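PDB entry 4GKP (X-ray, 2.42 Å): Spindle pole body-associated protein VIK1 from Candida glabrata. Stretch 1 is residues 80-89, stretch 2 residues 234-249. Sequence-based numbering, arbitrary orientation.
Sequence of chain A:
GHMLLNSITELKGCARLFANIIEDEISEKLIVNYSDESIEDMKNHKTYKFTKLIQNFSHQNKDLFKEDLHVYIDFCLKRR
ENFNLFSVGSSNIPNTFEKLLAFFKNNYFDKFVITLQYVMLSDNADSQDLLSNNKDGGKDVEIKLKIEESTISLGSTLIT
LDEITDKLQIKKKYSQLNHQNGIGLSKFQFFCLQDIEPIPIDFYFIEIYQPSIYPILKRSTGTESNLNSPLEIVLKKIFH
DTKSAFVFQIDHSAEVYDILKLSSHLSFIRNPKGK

Stretch 1, residues 80-89: RENFNLFSVG
Stretch 2 (234-249) VLKKIFHDTKSAFVFQ

Two parallel strands, 83-88 and 246-249, lie side by side with their axes 4.8 Å apart at closest and only 11° between their directions. Helix 234-241 crosses the first strand at -122°, its axis 8.7 Å away. The register advances one for one: Phe 83 faces Lys 243, Phe 86 faces Phe 246, and Val 88 faces Phe 248, with CA-CA spacings of 4.5, 4.7 and 4.9 Å.

The first stretch starts at Arg 80, which closes a preceding helix in a Schellman motif at phi/psi 54/38. From Glu 81 onward it is extended, with -103/132 at Phe 86. The second stretch leaves its helix at Thr 242 (-136/149) and stays extended to Gln 249.

Hydrogen bonds zip the backbones together in the parallel pattern, each even-numbered residue of the first strand from Phe 86 on reaching to both neighbours of its partner. Phe 86 N donates to Ala 245 O at 2.7 Å, and Phe 86 O accepts from Val 247 N at 2.8 Å. Val 88 repeats the step, its N to Val 247 O and its O from Gln 249 N, both 2.9 Å. Earlier, Lys 243 N donates to Asn 82 O at 3.0 Å and Asn 84 N to Lys 243 O at 2.8 Å.

Asn 84 (chi1 p, 73°; chi2 62°) plugs the hollow where helix becomes strand. Its ND2 donates to Thr 242 OG1 at 2.7 Å and to Ser 244 OG at 3.0 Å, while its OD1 takes a weak bond from Ala 245 N at 3.4 Å. Thr 242 (chi1 p) passes the chain of bonds back to the helix, OG1 donating to Ile 238 O at 2.7 Å. A buried amide is thus paid for by polar groups gathered at the turn.

The main bump is Phe 86, chi1 m and chi2 80°. Its ring fills a pocket lined by helix and neighbouring strand: CE2 meets Leu 235 CD2 at 4.0 Å near the ring's edge, CE1 approaches Ile 238 CG2 at 4.1 Å and Phe 239 CE1 at 3.5 Å, and CD1 lies 3.4 Å from Phe 246 CE1. The rings of Phe 239 and Phe 246, both chi1 m, are nearly parallel to it but slid apart, with centroids 5.2 and 5.0 Å away, so they barely overlap it. Val 88 (t) shares this face, its CB 3.8 Å from Phe 248 CD1.

Ser 87 and Val 247 (p) occupy the other face, where Ser 87 CB sits 3.9 Å from Val 247 CG1. Leu 85 (t, p) points away at CB, yet its CD1 returns to within 4.0 Å of Ala 245 CB.

At the open end, Lys 243 NZ makes a salt bridge to Glu 81 OE1 at 3.0 Å. A separate water accepts from Asn 82 ND2 at 2.9 Å and donates to Asp 241 O at 2.6 Å.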

ATOM      1  N   ARG A  80       0.481  13.591  12.598  1.00 30.40           N
ATOM      2  CA  ARG A  80       1.841  13.819  12.063  1.00 32.10           C
ATOM      3  C   ARG A  80       2.784  12.617  12.191  1.00 31.36           C
ATOM      4  O   ARG A  80       3.971  12.770  12.476  1.00 32.76           O
ATOM      5  CB  ARG A  80       2.482  15.050  12.711  1.00 33.51           C
ATOM      6  CG  ARG A  80       1.629  16.305  12.629  1.00 37.20           C
ATOM      7  CD  ARG A  80       2.191  17.365  13.564  1.00 40.61           C
ATOM      8  NE  ARG A  80       1.546  18.669  13.391  1.00 45.47           N
ATOM      9  CZ  ARG A  80       1.649  19.441  12.310  1.00 47.36           C
ATOM     10  NH1 ARG A  80       2.351  19.046  11.248  1.00 46.30           N
ATOM     11  NH2 ARG A  80       1.020  20.611  12.282  1.00 48.99           N
ATOM     12  N   GLU A  81       2.250  11.421  11.996  1.00 30.40           N
ATOM     13  CA  GLU A  81       3.041  10.213  12.114  1.00 31.24           C
ATOM     14  C   GLU A  81       3.331   9.714  10.710  1.00 30.21           C
ATOM     15  O   GLU A  81       2.430   9.676   9.868  1.00 30.49           O
ATOM     16  CB  GLU A  81       2.273   9.120  12.862  1.00 32.80           C
ATOM     17  CG  GLU A  81       1.879   9.458  14.286  1.00 35.58           C
ATOM     18  CD  GLU A  81       1.108   8.321  14.950  1.00 38.94           C
ATOM     19  OE1 GLU A  81       0.062   7.899  14.401  1.00 38.98           O
ATOM     20  OE2 GLU A  81       1.540   7.855  16.034  1.00 40.14           O
ATOM     21  N   ASN A  82       4.579   9.326  10.470  1.00 26.78           N
ATOM     22  CA  ASN A  82       4.973   8.760   9.196  1.00 25.07           C
ATOM     23  C   ASN A  82       4.271   7.423   9.009  1.00 26.35           C
ATOM     24  O   ASN A  82       4.117   6.638   9.965  1.00 25.95           O
ATOM     25  CB  ASN A  82       6.497   8.588   9.135  1.00 23.04           C
ATOM     26  CG  ASN A  82       7.231   9.914   9.159  1.00 22.17           C
ATOM     27  OD1 ASN A  82       6.702  10.951   8.754  1.00 23.78           O
ATOM     28  ND2 ASN A  82       8.446   9.891   9.625  1.00 21.86           N
ATOM     29  N   PHE A  83       3.831   7.148   7.788  1.00 24.50           N
ATOM     30  CA  PHE A  83       3.007   5.956   7.596  1.00 25.15           C
ATOM     31  C   PHE A  83       3.087   5.385   6.206  1.00 24.09           C
ATOM     32  O   PHE A  83       3.706   5.967   5.307  1.00 23.35           O
ATOM     33  CB  PHE A  83       1.531   6.181   8.039  1.00 23.68           C
ATOM     34  CG  PHE A  83       0.760   7.134   7.174  1.00 23.39           C
ATOM     35  CD1 PHE A  83       1.138   8.469   7.057  1.00 23.41           C
ATOM     36  CD2 PHE A  83      -0.379   6.705   6.501  1.00 23.56           C
ATOM     37  CE1 PHE A  83       0.410   9.349   6.264  1.00 23.47           C
ATOM     38  CE2 PHE A  83      -1.115   7.578   5.710  1.00 23.93           C
ATOM     39  CZ  PHE A  83      -0.722   8.906   5.591  1.00 23.74           C
ATOM     40  N   ASN A  84       2.467   4.221   6.056  1.00 24.16           N
ATOM     41  CA  ASN A  84       2.515   3.500   4.797  1.00 24.51           C
ATOM     42  C   ASN A  84       1.223   2.736   4.499  1.00 24.10           C
ATOM     43  O   ASN A  84       0.389   2.526   5.390  1.00 22.55           O
ATOM     44  CB  ASN A  84       3.723   2.564   4.782  1.00 23.67           C
ATOM     45  CG  ASN A  84       3.547   1.362   5.688  1.00 24.47           C
ATOM     46  OD1 ASN A  84       2.644   0.555   5.488  1.00 26.35           O
ATOM     47  ND2 ASN A  84       4.415   1.230   6.686  1.00 24.12           N
ATOM     48  N   LEU A  85       1.077   2.335   3.239  1.00 23.48           N
ATOM     49  CA  LEU A  85       0.064   1.372   2.844  1.00 24.68           C
ATOM     50  C   LEU A  85       0.747   0.424   1.881  1.00 24.97           C
ATOM     51  O   LEU A  85       1.401   0.879   0.946  1.00 22.85           O
ATOM     52  CB  LEU A  85      -1.143   2.045   2.159  1.00 23.77           C
ATOM     53  CG  LEU A  85      -2.206   1.123   1.539  1.00 25.02           C
ATOM     54  CD1 LEU A  85      -2.944   0.280   2.583  1.00 25.07           C
ATOM     55  CD2 LEU A  85      -3.203   1.906   0.681  1.00 24.61           C
ATOM     56  N   PHE A  86       0.606  -0.884   2.121  1.00 26.34           N
ATOM     57  CA  PHE A  86       1.084  -1.895   1.177  1.00 27.80           C
ATOM     58  C   PHE A  86      -0.066  -2.471   0.388  1.00 28.82           C
ATOM     59  O   PHE A  86      -1.079  -2.842   0.967  1.00 30.06           O
ATOM     60  CB  PHE A  86       1.722  -3.058   1.904  1.00 29.25           C
ATOM     61  CG  PHE A  86       3.103  -2.792   2.397  1.00 27.80           C
ATOM     62  CD1 PHE A  86       3.306  -2.073   3.573  1.00 27.04           C
ATOM     63  CD2 PHE A  86       4.205  -3.306   1.705  1.00 28.40           C
ATOM     64  CE1 PHE A  86       4.588  -1.845   4.039  1.00 28.31           C
ATOM     65  CE2 PHE A  86       5.491  -3.080   2.162  1.00 27.69           C
ATOM     66  CZ  PHE A  86       5.681  -2.350   3.336  1.00 28.50           C
ATOM     67  N   SER A  87       0.095  -2.553  -0.926  1.00 29.30           N
ATOM     68  CA  SER A  87      -0.883  -3.222  -1.768  1.00 30.19           C
ATOM     69  C   SER A  87      -0.228  -4.477  -2.330  1.00 31.61           C
ATOM     70  O   SER A  87       0.758  -4.388  -3.086  1.00 29.29           O
ATOM     71  CB  SER A  87      -1.357  -2.311  -2.898  1.00 30.24           C
ATOM     72  OG  SER A  87      -2.124  -3.049  -3.841  1.00 32.00           O
ATOM     73  N   VAL A  88      -0.766  -5.631  -1.924  1.00 33.78           N
ATOM     74  CA  VAL A  88      -0.217  -6.954  -2.256  1.00 36.62           C
ATOM     75  C   VAL A  88      -1.234  -7.753  -3.081  1.00 38.67           C
ATOM     76  O   VAL A  88      -2.376  -7.928  -2.666  1.00 39.19           O
ATOM     77  CB  VAL A  88       0.169  -7.743  -0.982  1.00 37.60           C
ATOM     78  CG1 VAL A  88       0.755  -9.118  -1.333  1.00 36.22           C
ATOM     79  CG2 VAL A  88       1.115  -6.931  -0.098  1.00 32.45           C
ATOM     80  N   GLY A  89      -0.809  -8.218  -4.252  1.00 42.13           N
ATOM     81  CA  GLY A  89      -1.680  -8.903  -5.210  1.00 46.23           C
ATOM     82  C   GLY A  89      -0.880  -9.647  -6.271  1.00 52.60           C
ATOM     83  O   GLY A  89       0.217 -10.144  -6.004  1.00 55.30           O
ATOM     84  N   VAL A 234      15.196  -1.487   3.156  1.00 43.59           N
ATOM     85  CA  VAL A 234      14.082  -0.584   2.907  1.00 44.92           C
ATOM     86  C   VAL A 234      12.843  -1.056   3.685  1.00 44.91           C
ATOM     87  O   VAL A 234      12.335  -0.337   4.562  1.00 41.13           O
ATOM     88  CB  VAL A 234      13.792  -0.501   1.396  1.00 44.78           C
ATOM     89  CG1 VAL A 234      12.588   0.388   1.114  1.00 44.37           C
ATOM     90  CG2 VAL A 234      15.027  -0.008   0.657  1.00 44.07           C
ATOM     91  N   LEU A 235      12.399  -2.279   3.395  1.00 44.73           N
ATOM     92  CA  LEU A 235      11.191  -2.832   4.004  1.00 45.35           C
ATOM     93  C   LEU A 235      11.234  -2.787   5.521  1.00 45.67           C
ATOM     94  O   LEU A 235      10.240  -2.420   6.167  1.00 45.05           O
ATOM     95  CB  LEU A 235      10.900  -4.249   3.498  1.00 43.82           C
ATOM     96  CG  LEU A 235      10.585  -4.347   1.999  1.00 45.43           C
ATOM     97  CD1 LEU A 235      10.281  -5.775   1.592  1.00 45.93           C
ATOM     98  CD2 LEU A 235       9.441  -3.433   1.582  1.00 50.49           C
ATOM     99  N   LYS A 236      12.397  -3.111   6.085  1.00 44.79           N
ATOM    100  CA  LYS A 236      12.525  -3.189   7.537  1.00 44.88           C
ATOM    101  C   LYS A 236      12.577  -1.796   8.166  1.00 40.47           C
ATOM    102  O   LYS A 236      12.115  -1.603   9.284  1.00 45.16           O
ATOM    103  CB  LYS A 236      13.726  -4.063   7.960  1.00 45.37           C
ATOM    104  N   LYS A 237      13.143  -0.834   7.451  1.00 38.87           N
ATOM    105  CA  LYS A 237      13.114   0.569   7.879  1.00 39.22           C
ATOM    106  C   LYS A 237      11.666   1.115   7.926  1.00 39.98           C
ATOM    107  O   LYS A 237      11.315   1.863   8.850  1.00 40.93           O
ATOM    108  CB  LYS A 237      13.994   1.419   6.955  1.00 39.83           C
ATOM    109  CG  LYS A 237      13.900   2.926   7.151  1.00 43.32           C
ATOM    110  CD  LYS A 237      14.525   3.367   8.462  1.00 46.22           C
ATOM    111  CE  LYS A 237      14.146   4.801   8.787  1.00 46.14           C
ATOM    112  NZ  LYS A 237      14.482   5.159  10.194  1.00 46.70           N
ATOM    113  N   ILE A 238      10.850   0.710   6.943  1.00 36.00           N
ATOM    114  CA  ILE A 238       9.427   1.063   6.839  1.00 35.44           C
ATOM    115  C   ILE A 238       8.584   0.415   7.955  1.00 38.41           C
ATOM    116  O   ILE A 238       7.827   1.121   8.650  1.00 36.42           O
ATOM    117  CB  ILE A 238       8.883   0.734   5.419  1.00 33.79           C
ATOM    118  CG1 ILE A 238       9.510   1.662   4.378  1.00 31.71           C
ATOM    119  CG2 ILE A 238       7.376   0.839   5.343  1.00 33.74           C
ATOM    120  CD1 ILE A 238       9.447   1.143   2.960  1.00 31.27           C
ATOM    121  N   PHE A 239       8.729  -0.906   8.149  1.00 41.83           N
ATOM    122  CA  PHE A 239       8.037  -1.606   9.258  1.00 43.16           C
ATOM    123  C   PHE A 239       8.443  -1.092  10.640  1.00 45.07           C
ATOM    124  O   PHE A 239       7.637  -1.135  11.579  1.00 47.27           O
ATOM    125  CB  PHE A 239       8.219  -3.133   9.221  1.00 41.23           C
ATOM    126  CG  PHE A 239       7.664  -3.794   7.990  1.00 44.31           C
ATOM    127  CD1 PHE A 239       6.417  -3.443   7.486  1.00 44.78           C
ATOM    128  CD2 PHE A 239       8.385  -4.794   7.345  1.00 45.08           C
ATOM    129  CE1 PHE A 239       5.912  -4.053   6.352  1.00 43.29           C
ATOM    130  CE2 PHE A 239       7.888  -5.408   6.208  1.00 45.97           C
ATOM    131  CZ  PHE A 239       6.650  -5.036   5.711  1.00 47.08           C
ATOM    132  N   HIS A 240       9.676  -0.604  10.774  1.00 44.05           N
ATOM    133  CA  HIS A 240      10.142  -0.157  12.085  1.00 47.16           C
ATOM    134  C   HIS A 240       9.837   1.276  12.375  1.00 46.47           C
ATOM    135  O   HIS A 240       9.588   1.621  13.522  1.00 48.05           O
ATOM    136  CB  HIS A 240      11.640  -0.418  12.271  1.00 52.85           C
ATOM    137  CG  HIS A 240      12.136  -0.143  13.679  1.00 56.65           C
ATOM    138  ND1 HIS A 240      12.804   0.983  14.008  1.00 58.81           N
ATOM    139  CD2 HIS A 240      12.017  -0.887  14.855  1.00 59.37           C
ATOM    140  CE1 HIS A 240      13.107   0.959  15.322  1.00 58.45           C
ATOM    141  NE2 HIS A 240      12.624  -0.184  15.841  1.00 61.21           N
ATOM    142  N   ASP A 241       9.860   2.130  11.353  1.00 45.41           N
ATOM    143  CA  ASP A 241       9.787   3.573  11.576  1.00 43.42           C
ATOM    144  C   ASP A 241       8.550   4.305  11.044  1.00 42.28           C
ATOM    145  O   ASP A 241       8.473   5.534  11.149  1.00 37.88           O
ATOM    146  CB  ASP A 241      11.070   4.229  11.081  1.00 46.89           C
ATOM    147  CG  ASP A 241      12.230   3.986  12.025  1.00 51.53           C
ATOM    148  OD1 ASP A 241      12.133   4.392  13.203  1.00 51.82           O
ATOM    149  OD2 ASP A 241      13.234   3.385  11.594  1.00 55.19           O
ATOM    150  N   THR A 242       7.600   3.551  10.476  1.00 38.61           N
ATOM    151  CA  THR A 242       6.320   4.095  10.007  1.00 34.47           C
ATOM    152  C   THR A 242       5.209   3.153  10.451  1.00 34.98           C
ATOM    153  O   THR A 242       5.448   1.954  10.590  1.00 38.27           O
ATOM    154  CB  THR A 242       6.267   4.279   8.458  1.00 30.68           C
ATOM    155  OG1 THR A 242       6.140   3.018   7.803  1.00 27.76           O
ATOM    156  CG2 THR A 242       7.502   4.956   7.926  1.00 29.75           C
ATOM    157  N   LYS A 243       4.012   3.693  10.703  1.00 35.61           N
ATOM    158  CA  LYS A 243       2.800   2.873  10.867  1.00 33.76           C
ATOM    159  C   LYS A 243       2.445   2.158   9.564  1.00 32.71           C
ATOM    160  O   LYS A 243       2.595   2.718   8.469  1.00 30.52           O
ATOM    161  CB  LYS A 243       1.611   3.712  11.310  1.00 36.10           C
ATOM    162  CG  LYS A 243       1.696   4.175  12.748  1.00 40.01           C
ATOM    163  CD  LYS A 243       0.567   5.126  13.095  1.00 42.95           C
ATOM    164  CE  LYS A 243      -0.580   4.419  13.795  1.00 46.26           C
ATOM    165  NZ  LYS A 243      -1.533   5.387  14.410  1.00 45.35           N
ATOM    166  N   SER A 244       1.979   0.915   9.706  1.00 32.54           N
ATOM    167  CA  SER A 244       1.759   0.015   8.587  1.00 30.23           C
ATOM    168  C   SER A 244       0.285  -0.304   8.372  1.00 29.61           C
ATOM    169  O   SER A 244      -0.514  -0.312   9.309  1.00 31.25           O
ATOM    170  CB  SER A 244       2.560  -1.279   8.796  1.00 31.17           C
ATOM    171  OG  SER A 244       3.951  -1.058   8.600  1.00 29.94           O
ATOM    172  N   ALA A 245      -0.070  -0.546   7.117  1.00 29.55           N
ATOM    173  CA  ALA A 245      -1.390  -1.034   6.747  1.00 29.38           C
ATOM    174  C   ALA A 245      -1.209  -1.792   5.463  1.00 30.60           C
ATOM    175  O   ALA A 245      -0.353  -1.425   4.620  1.00 29.94           O
ATOM    176  CB  ALA A 245      -2.384   0.111   6.547  1.00 29.24           C
ATOM    177  N   PHE A 246      -2.029  -2.836   5.312  1.00 30.75           N
ATOM    178  CA  PHE A 246      -1.907  -3.778   4.225  1.00 31.78           C
ATOM    179  C   PHE A 246      -3.249  -4.058   3.559  1.00 32.85           C
ATOM    180  O   PHE A 246      -4.266  -4.277   4.231  1.00 34.18           O
ATOM    181  CB  PHE A 246      -1.311  -5.089   4.744  1.00 32.57           C
ATOM    182  CG  PHE A 246       0.023  -4.933   5.435  1.00 32.46           C
ATOM    183  CD1 PHE A 246       1.205  -4.939   4.704  1.00 31.61           C
ATOM    184  CD2 PHE A 246       0.096  -4.809   6.823  1.00 33.64           C
ATOM    185  CE1 PHE A 246       2.430  -4.814   5.338  1.00 32.55           C
ATOM    186  CE2 PHE A 246       1.326  -4.682   7.460  1.00 34.18           C
ATOM    187  CZ  PHE A 246       2.493  -4.682   6.712  1.00 31.69           C
ATOM    188  N   VAL A 247      -3.255  -4.044   2.232  1.00 31.07           N
ATOM    189  CA  VAL A 247      -4.410  -4.524   1.500  1.00 33.58           C
ATOM    190  C   VAL A 247      -3.967  -5.722   0.646  1.00 33.28           C
ATOM    191  O   VAL A 247      -2.961  -5.652  -0.063  1.00 31.29           O
ATOM    192  CB  VAL A 247      -5.108  -3.404   0.682  1.00 33.42           C
ATOM    193  CG1 VAL A 247      -4.113  -2.670  -0.192  1.00 37.57           C
ATOM    194  CG2 VAL A 247      -6.207  -3.972  -0.195  1.00 34.20           C
ATOM    195  N   PHE A 248      -4.706  -6.823   0.759  1.00 32.30           N
ATOM    196  CA  PHE A 248      -4.410  -8.048   0.012  1.00 32.32           C
ATOM    197  C   PHE A 248      -5.522  -8.345  -0.974  1.00 32.66           C
ATOM    198  O   PHE A 248      -6.688  -8.445  -0.600  1.00 35.76           O
ATOM    199  CB  PHE A 248      -4.256  -9.232   0.962  1.00 31.68           C
ATOM    200  CG  PHE A 248      -3.200  -9.035   2.015  1.00 31.70           C
ATOM    201  CD1 PHE A 248      -1.886  -9.445   1.790  1.00 30.86           C
ATOM    202  CD2 PHE A 248      -3.527  -8.462   3.247  1.00 30.70           C
ATOM    203  CE1 PHE A 248      -0.919  -9.274   2.772  1.00 32.45           C
ATOM    204  CE2 PHE A 248      -2.568  -8.293   4.230  1.00 31.36           C
ATOM    205  CZ  PHE A 248      -1.258  -8.683   3.989  1.00 32.23           C
ATOM    206  N   GLN A 249      -5.153  -8.464  -2.238  1.00 35.59           N
ATOM    207  CA  GLN A 249      -6.076  -8.805  -3.310  1.00 39.36           C
ATOM    208  C   GLN A 249      -6.355 -10.321  -3.247  1.00 41.36           C
ATOM    209  O   GLN A 249      -5.446 -11.141  -3.449  1.00 40.70           O
ATOM    210  CB  GLN A 249      -5.448  -8.392  -4.643  1.00 41.40           C
ATOM    211  CG  GLN A 249      -6.143  -8.892  -5.894  1.00 51.15           C
ATOM    212  CD  GLN A 249      -6.792  -7.790  -6.707  1.00 57.53           C
ATOM    213  OE1 GLN A 249      -6.957  -6.659  -6.243  1.00 63.31           O
ATOM    214  NE2 GLN A 249      -7.174  -8.120  -7.934  1.00 59.90           N
TER
HETATM  215  O   HOH W   1       9.744   7.359   9.797  1.00 38.16           O